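Local atomic coordinates of YncI copper-binding domain-containing protein (Nocardia farcinica, PDB entry 3ESM), a protein that probably binds copper through an immunoglobulin-like domain of the DUF1775 family, although its function has not been established. Residues T26-A32 / P78-Q84; V43-E49 / V89-P94. The protein carries 2 engineered substitutions. All coordinates share one frame; numbering follows the deposited sequence.

Overall arrangement
This immunoglobulin-like chain, part of a longer protein, is built from two antiparallel sheets. Interaction 1 joins two loops at one end, its centre about 17 Å from the chain's centre. Interaction 2 pairs two strands on the opposite side, its centre about 12 Å from the chain's centre. Both are partly buried; interaction 1 has more exposed residues, interaction 2 more buried ones. They do not touch, their centres 27 Å apart. Strands 33-43 and 85-93 each run from one to the other. Interaction 1 mixes loop hydrogen bonds with close proline packing. Interaction 2 is regular strand pairing, with one face in the core and a sulfate bound at the outer edge of strand 45-48, beside the polar face.

Interaction 1 (T26-A32 / P78-Q84); sequences TESETAA and PGVQPGQ
Thr26 makes three hydrogen bonds to loop 78-84. Thr26 N donates to Gln84 O (2.9 Å), almost straight out from the carbonyl. Thr26 O accepts a longer bond from Gly83 N (3.3 Å). The side chain adds the third: Thr26 OG1 donates to Val80 O over 3.0 Å. This hydroxyl comes from above the carbonyl plane, not on a lone pair. Thr26 OG1 is also bonded to Thr33 OG1.

Water 1 adds a bridge by donating to both Thr30 O and Gln81 OE1.

The van der Waals packing centres on Pro82, the second residue of a type II turn from Gln81 to Gln84. With chi1 at -67°, Thr26 CG2 is anti to the backbone N and lies 3.6 Å from Pro82 CA. The proline ring fits into the bend of 28-31. Pro82 CB meets Ser28 O at 3.1 Å, and Pro82 CG meets Ala31 O at 3.5 Å. Ser28 OG shapes that bend as an ST turn and ST motif, accepting from Thr30 N and Ala31 N. Ala32 CB packs on Pro78 O at 3.3 Å.

Loop 26-32 links strands 18-25 and 33-43, and loop 78-84 lies between 66-73 and 85-93, so two inter-strand loops meet at one end of the immunoglobulin-like fold. The polar grip is concentrated at Thr26, while Pro82 fills the bend by shape. Ala31 O is buried without a hydrogen-bond partner, probably at some energetic cost.

Interaction 2 (V43-E49 / V89-P94); sequences VRSARTE and VVSIGP. With SO4 (sulfate ion), chain B.
The carboxylate of Glu49 lays one face over the side chain of Val89, with Glu49 OE2 3.6 Å from Val89 CG1. Glu49 CG sits between the backbone N and the carbonyl carbon (chi1 57°), and the chain then runs out extended across the valine. At the other end the Pro94 ring, which follows a cis peptide bond, is met at its CD corner. Arg44 CG lies 3.8 Å from Pro94 CD, and the two side chains run alongside each other. The guanidinium leads away, and its NH2 bonds to Lys63 O.

Between these ends the strands pair antiparallel. Ser45 and Gly93 form one hydrogen-bonded pair, with Ser45 N to Gly93 O at 2.9 Å. Arg47 and Ser91 form the next, where Ser91 N to Arg47 O is 2.8 Å and nearly straight (176°). Arg44 and Ser45 both face Gly93, which makes a classic beta bulge. Past the last pair, water 2 donates to both Glu49 O and Val89 O.

A sulfate, probably from the crystallisation liquor, sits beside strand 45-48. Ser45 OG, anti to its own N (chi1 179°), donates to sulfate O3 at 2.6 Å. Ala46 N donates to sulfate O2 at 2.7 Å, and Arg60 NH2 adds a further bond.

Ala46, Thr48, Val90 and Ile92 share the inner face. Ala46 CB meets Ile92 CG2 at 3.8 Å. Ala46 and Thr48 reach strands 54-60 and 66-73 of the second sheet: Ala46 touches Val58 and Ala66, and Thr48 touches Ala56, Val69 and Trp71. Val90 and Ile92 lie beside Phe22 and Val20 of strand 18-25. Strand 45-48 is outermost in its own sheet, and strand 85-93 continues that sheet to strand 18-25.

Interaction 1 (T26-A32 / P78-Q84)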
# COMPACT_ATOMS: atom_id res chain seq x y z
N THR A 26 -1.11 -13.90 6.28
CA THR A 26 -0.86 -12.83 7.22
C THR A 26 0.23 -13.26 8.19
O THR A 26 -0.00 -14.10 9.06
CB THR A 26 -2.18 -12.42 7.94
OG1 THR A 26 -3.04 -11.82 6.96
CG2 THR A 26 -1.91 -11.40 9.02
N GLU A 27 1.43 -12.72 8.01
CA GLU A 27 2.61 -13.14 8.77
C GLU A 27 2.94 -12.17 9.89
O GLU A 27 4.04 -11.61 9.96
CB GLU A 27 3.78 -13.39 7.81
CG GLU A 27 3.47 -14.63 6.99
CD GLU A 27 4.54 -15.06 6.00
OE1 GLU A 27 4.39 -16.19 5.48
OE2 GLU A 27 5.52 -14.31 5.73
N SER A 28 1.96 -11.97 10.74
CA SER A 28 2.12 -11.18 11.93
C SER A 28 1.32 -11.90 12.99
O SER A 28 0.34 -12.59 12.69
CB SER A 28 1.54 -9.78 11.75
OG SER A 28 1.50 -9.11 12.99
N GLU A 29 1.71 -11.72 14.24
CA GLU A 29 0.88 -12.26 15.32
C GLU A 29 -0.21 -11.29 15.77
O GLU A 29 -1.13 -11.68 16.49
CB GLU A 29 1.74 -12.69 16.49
CG GLU A 29 2.60 -13.88 16.12
CD GLU A 29 3.31 -14.45 17.31
OE1 GLU A 29 3.48 -13.70 18.30
OE2 GLU A 29 3.67 -15.65 17.26
N THR A 30 -0.13 -10.03 15.35
CA THR A 30 -1.07 -9.03 15.80
C THR A 30 -1.73 -8.21 14.68
O THR A 30 -2.88 -7.80 14.81
CB THR A 30 -0.38 -8.05 16.73
OG1 THR A 30 0.86 -7.62 16.13
CG2 THR A 30 -0.11 -8.75 18.07
N ALA A 31 -1.00 -7.95 13.61
CA ALA A 31 -1.50 -7.04 12.57
C ALA A 31 -2.18 -7.85 11.45
O ALA A 31 -1.85 -9.02 11.25
CB ALA A 31 -0.35 -6.24 12.01
N ALA A 32 -3.11 -7.21 10.73
CA ALA A 32 -3.91 -7.91 9.71
C ALA A 32 -3.55 -7.36 8.33
O ALA A 32 -3.08 -6.23 8.24
CB ALA A 32 -5.38 -7.65 9.98
N PRO A 78 -11.93 -5.65 9.11
CA PRO A 78 -10.67 -5.68 9.85
C PRO A 78 -9.50 -6.26 9.03
O PRO A 78 -8.37 -6.30 9.55
CB PRO A 78 -10.99 -6.64 11.01
CG PRO A 78 -12.03 -7.54 10.46
CD PRO A 78 -12.88 -6.66 9.62
N GLY A 79 -9.76 -6.74 7.82
CA GLY A 79 -8.72 -7.34 6.98
C GLY A 79 -8.37 -8.77 7.37
O GLY A 79 -9.07 -9.39 8.19
N VAL A 80 -7.33 -9.33 6.77
CA VAL A 80 -7.03 -10.75 6.94
C VAL A 80 -6.27 -10.97 8.24
O VAL A 80 -5.19 -10.41 8.45
CB VAL A 80 -6.20 -11.27 5.75
CG1 VAL A 80 -6.00 -12.81 5.86
CG2 VAL A 80 -6.85 -10.84 4.43
N GLN A 81 -6.86 -11.76 9.14
CA GLN A 81 -6.33 -11.84 10.50
C GLN A 81 -5.02 -12.64 10.64
O GLN A 81 -4.73 -13.51 9.81
CB GLN A 81 -7.41 -12.39 11.44
CG GLN A 81 -8.64 -11.50 11.53
CD GLN A 81 -8.26 -10.12 11.98
OE1 GLN A 81 -7.69 -9.95 13.05
NE2 GLN A 81 -8.53 -9.12 11.14
N PRO A 82 -4.23 -12.35 11.69
CA PRO A 82 -3.04 -13.15 11.95
C PRO A 82 -3.27 -14.66 11.75
O PRO A 82 -4.27 -15.23 12.22
CB PRO A 82 -2.70 -12.80 13.41
CG PRO A 82 -3.12 -11.35 13.53
CD PRO A 82 -4.42 -11.30 12.71
N GLY A 83 -2.38 -15.30 11.01
CA GLY A 83 -2.49 -16.73 10.84
C GLY A 83 -3.40 -17.20 9.73
O GLY A 83 -3.42 -18.40 9.43
N GLN A 84 -4.14 -16.28 9.12
CA GLN A 84 -5.10 -16.64 8.07
C GLN A 84 -4.51 -16.31 6.71
O GLN A 84 -3.53 -15.55 6.63
CB GLN A 84 -6.42 -15.89 8.24
CG GLN A 84 -7.13 -16.14 9.57
CD GLN A 84 -7.78 -17.50 9.61
OE1 GLN A 84 -8.36 -17.95 8.62
NE2 GLN A 84 -7.68 -18.16 10.76
O HOH W 1 -5.77 -7.85 13.51

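Interaction 2 (V43-E49 / V89-P94)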
# COMPACT_ATOMS: atom_id res chain seq x y z
N VAL A 43 -0.65 -6.18 -19.29
CA VAL A 43 -1.60 -6.99 -20.06
C VAL A 43 -2.71 -6.14 -20.66
O VAL A 43 -3.05 -5.09 -20.12
CB VAL A 43 -2.23 -8.11 -19.18
CG1 VAL A 43 -1.16 -9.12 -18.76
CG2 VAL A 43 -2.89 -7.51 -17.94
N ARG A 44 -3.29 -6.59 -21.77
CA ARG A 44 -4.39 -5.83 -22.36
C ARG A 44 -5.64 -5.90 -21.48
O ARG A 44 -6.40 -4.92 -21.36
CB ARG A 44 -4.75 -6.38 -23.75
CG ARG A 44 -3.64 -6.42 -24.73
CD ARG A 44 -3.65 -5.17 -25.60
NE ARG A 44 -4.03 -4.02 -24.78
CZ ARG A 44 -3.62 -2.78 -24.99
NH1 ARG A 44 -2.82 -2.50 -26.01
NH2 ARG A 44 -4.02 -1.82 -24.17
N SER A 45 -5.89 -7.08 -20.91
CA SER A 45 -7.11 -7.32 -20.19
C SER A 45 -6.78 -7.68 -18.75
O SER A 45 -5.85 -8.45 -18.52
CB SER A 45 -7.88 -8.47 -20.81
OG SER A 45 -9.07 -8.71 -20.08
N ALA A 46 -7.53 -7.12 -17.79
CA ALA A 46 -7.38 -7.48 -16.38
C ALA A 46 -8.66 -7.12 -15.66
O ALA A 46 -9.07 -5.95 -15.65
CB ALA A 46 -6.22 -6.72 -15.77
N ARG A 47 -9.32 -8.13 -15.08
CA ARG A 47 -10.61 -7.94 -14.43
C ARG A 47 -10.53 -8.68 -13.12
O ARG A 47 -10.13 -9.84 -13.08
CB ARG A 47 -11.74 -8.61 -15.26
CG ARG A 47 -12.05 -7.96 -16.59
CD ARG A 47 -12.70 -8.94 -17.60
NE ARG A 47 -13.75 -9.78 -17.03
CZ ARG A 47 -15.05 -9.58 -17.22
NH1 ARG A 47 -15.47 -8.56 -17.97
NH2 ARG A 47 -15.95 -10.39 -16.66
N THR A 48 -10.94 -8.02 -12.04
CA THR A 48 -11.03 -8.68 -10.75
C THR A 48 -12.42 -9.24 -10.54
O THR A 48 -13.37 -8.92 -11.26
CB THR A 48 -10.74 -7.70 -9.60
OG1 THR A 48 -11.62 -6.56 -9.69
CG2 THR A 48 -9.29 -7.22 -9.67
N GLU A 49 -12.55 -10.12 -9.57
CA GLU A 49 -13.89 -10.56 -9.26
C GLU A 49 -14.33 -9.98 -7.95
O GLU A 49 -13.51 -9.68 -7.08
CB GLU A 49 -14.01 -12.06 -9.29
CG GLU A 49 -13.10 -12.78 -8.38
CD GLU A 49 -13.17 -14.27 -8.60
OE1 GLU A 49 -13.26 -15.02 -7.60
OE2 GLU A 49 -13.13 -14.68 -9.79
N VAL A 89 -8.09 -12.51 -6.60
CA VAL A 89 -8.20 -13.17 -7.91
C VAL A 89 -8.34 -12.15 -9.04
O VAL A 89 -9.13 -11.19 -8.98
CB VAL A 89 -9.44 -14.09 -7.96
CG1 VAL A 89 -9.58 -14.67 -9.36
CG2 VAL A 89 -9.34 -15.17 -6.90
N VAL A 90 -7.50 -12.31 -10.06
CA VAL A 90 -7.58 -11.40 -11.19
C VAL A 90 -7.47 -12.21 -12.49
O VAL A 90 -6.63 -13.09 -12.59
CB VAL A 90 -6.50 -10.29 -11.11
CG1 VAL A 90 -5.07 -10.88 -11.15
CG2 VAL A 90 -6.71 -9.17 -12.16
N SER A 91 -8.32 -11.90 -13.46
CA SER A 91 -8.28 -12.57 -14.74
C SER A 91 -7.54 -11.69 -15.73
O SER A 91 -7.95 -10.56 -15.97
CB SER A 91 -9.70 -12.80 -15.24
OG SER A 91 -9.69 -13.26 -16.58
N ILE A 92 -6.45 -12.21 -16.30
CA ILE A 92 -5.62 -11.36 -17.14
C ILE A 92 -5.19 -12.08 -18.41
O ILE A 92 -5.14 -13.32 -18.47
CB ILE A 92 -4.33 -10.94 -16.39
CG1 ILE A 92 -3.49 -12.17 -16.01
CG2 ILE A 92 -4.71 -10.13 -15.16
CD1 ILE A 92 -2.14 -11.87 -15.29
N GLY A 93 -4.86 -11.26 -19.40
CA GLY A 93 -4.25 -11.78 -20.61
C GLY A 93 -4.08 -10.68 -21.63
O GLY A 93 -4.65 -9.59 -21.49
N PRO A 94 -3.31 -10.96 -22.66
CA PRO A 94 -2.56 -12.21 -22.82
C PRO A 94 -1.30 -12.20 -21.98
O PRO A 94 -0.67 -11.15 -21.85
CB PRO A 94 -2.16 -12.20 -24.30
CG PRO A 94 -2.07 -10.75 -24.64
CD PRO A 94 -3.12 -10.05 -23.80
S SO4 B . -10.61 -5.58 -19.82
O1 SO4 B . -11.92 -5.04 -19.43
O2 SO4 B . -9.74 -5.75 -18.66
O3 SO4 B . -10.86 -6.84 -20.50
O4 SO4 B . -9.93 -4.61 -20.69
O HOH W 2 -10.76 -9.92 -7.42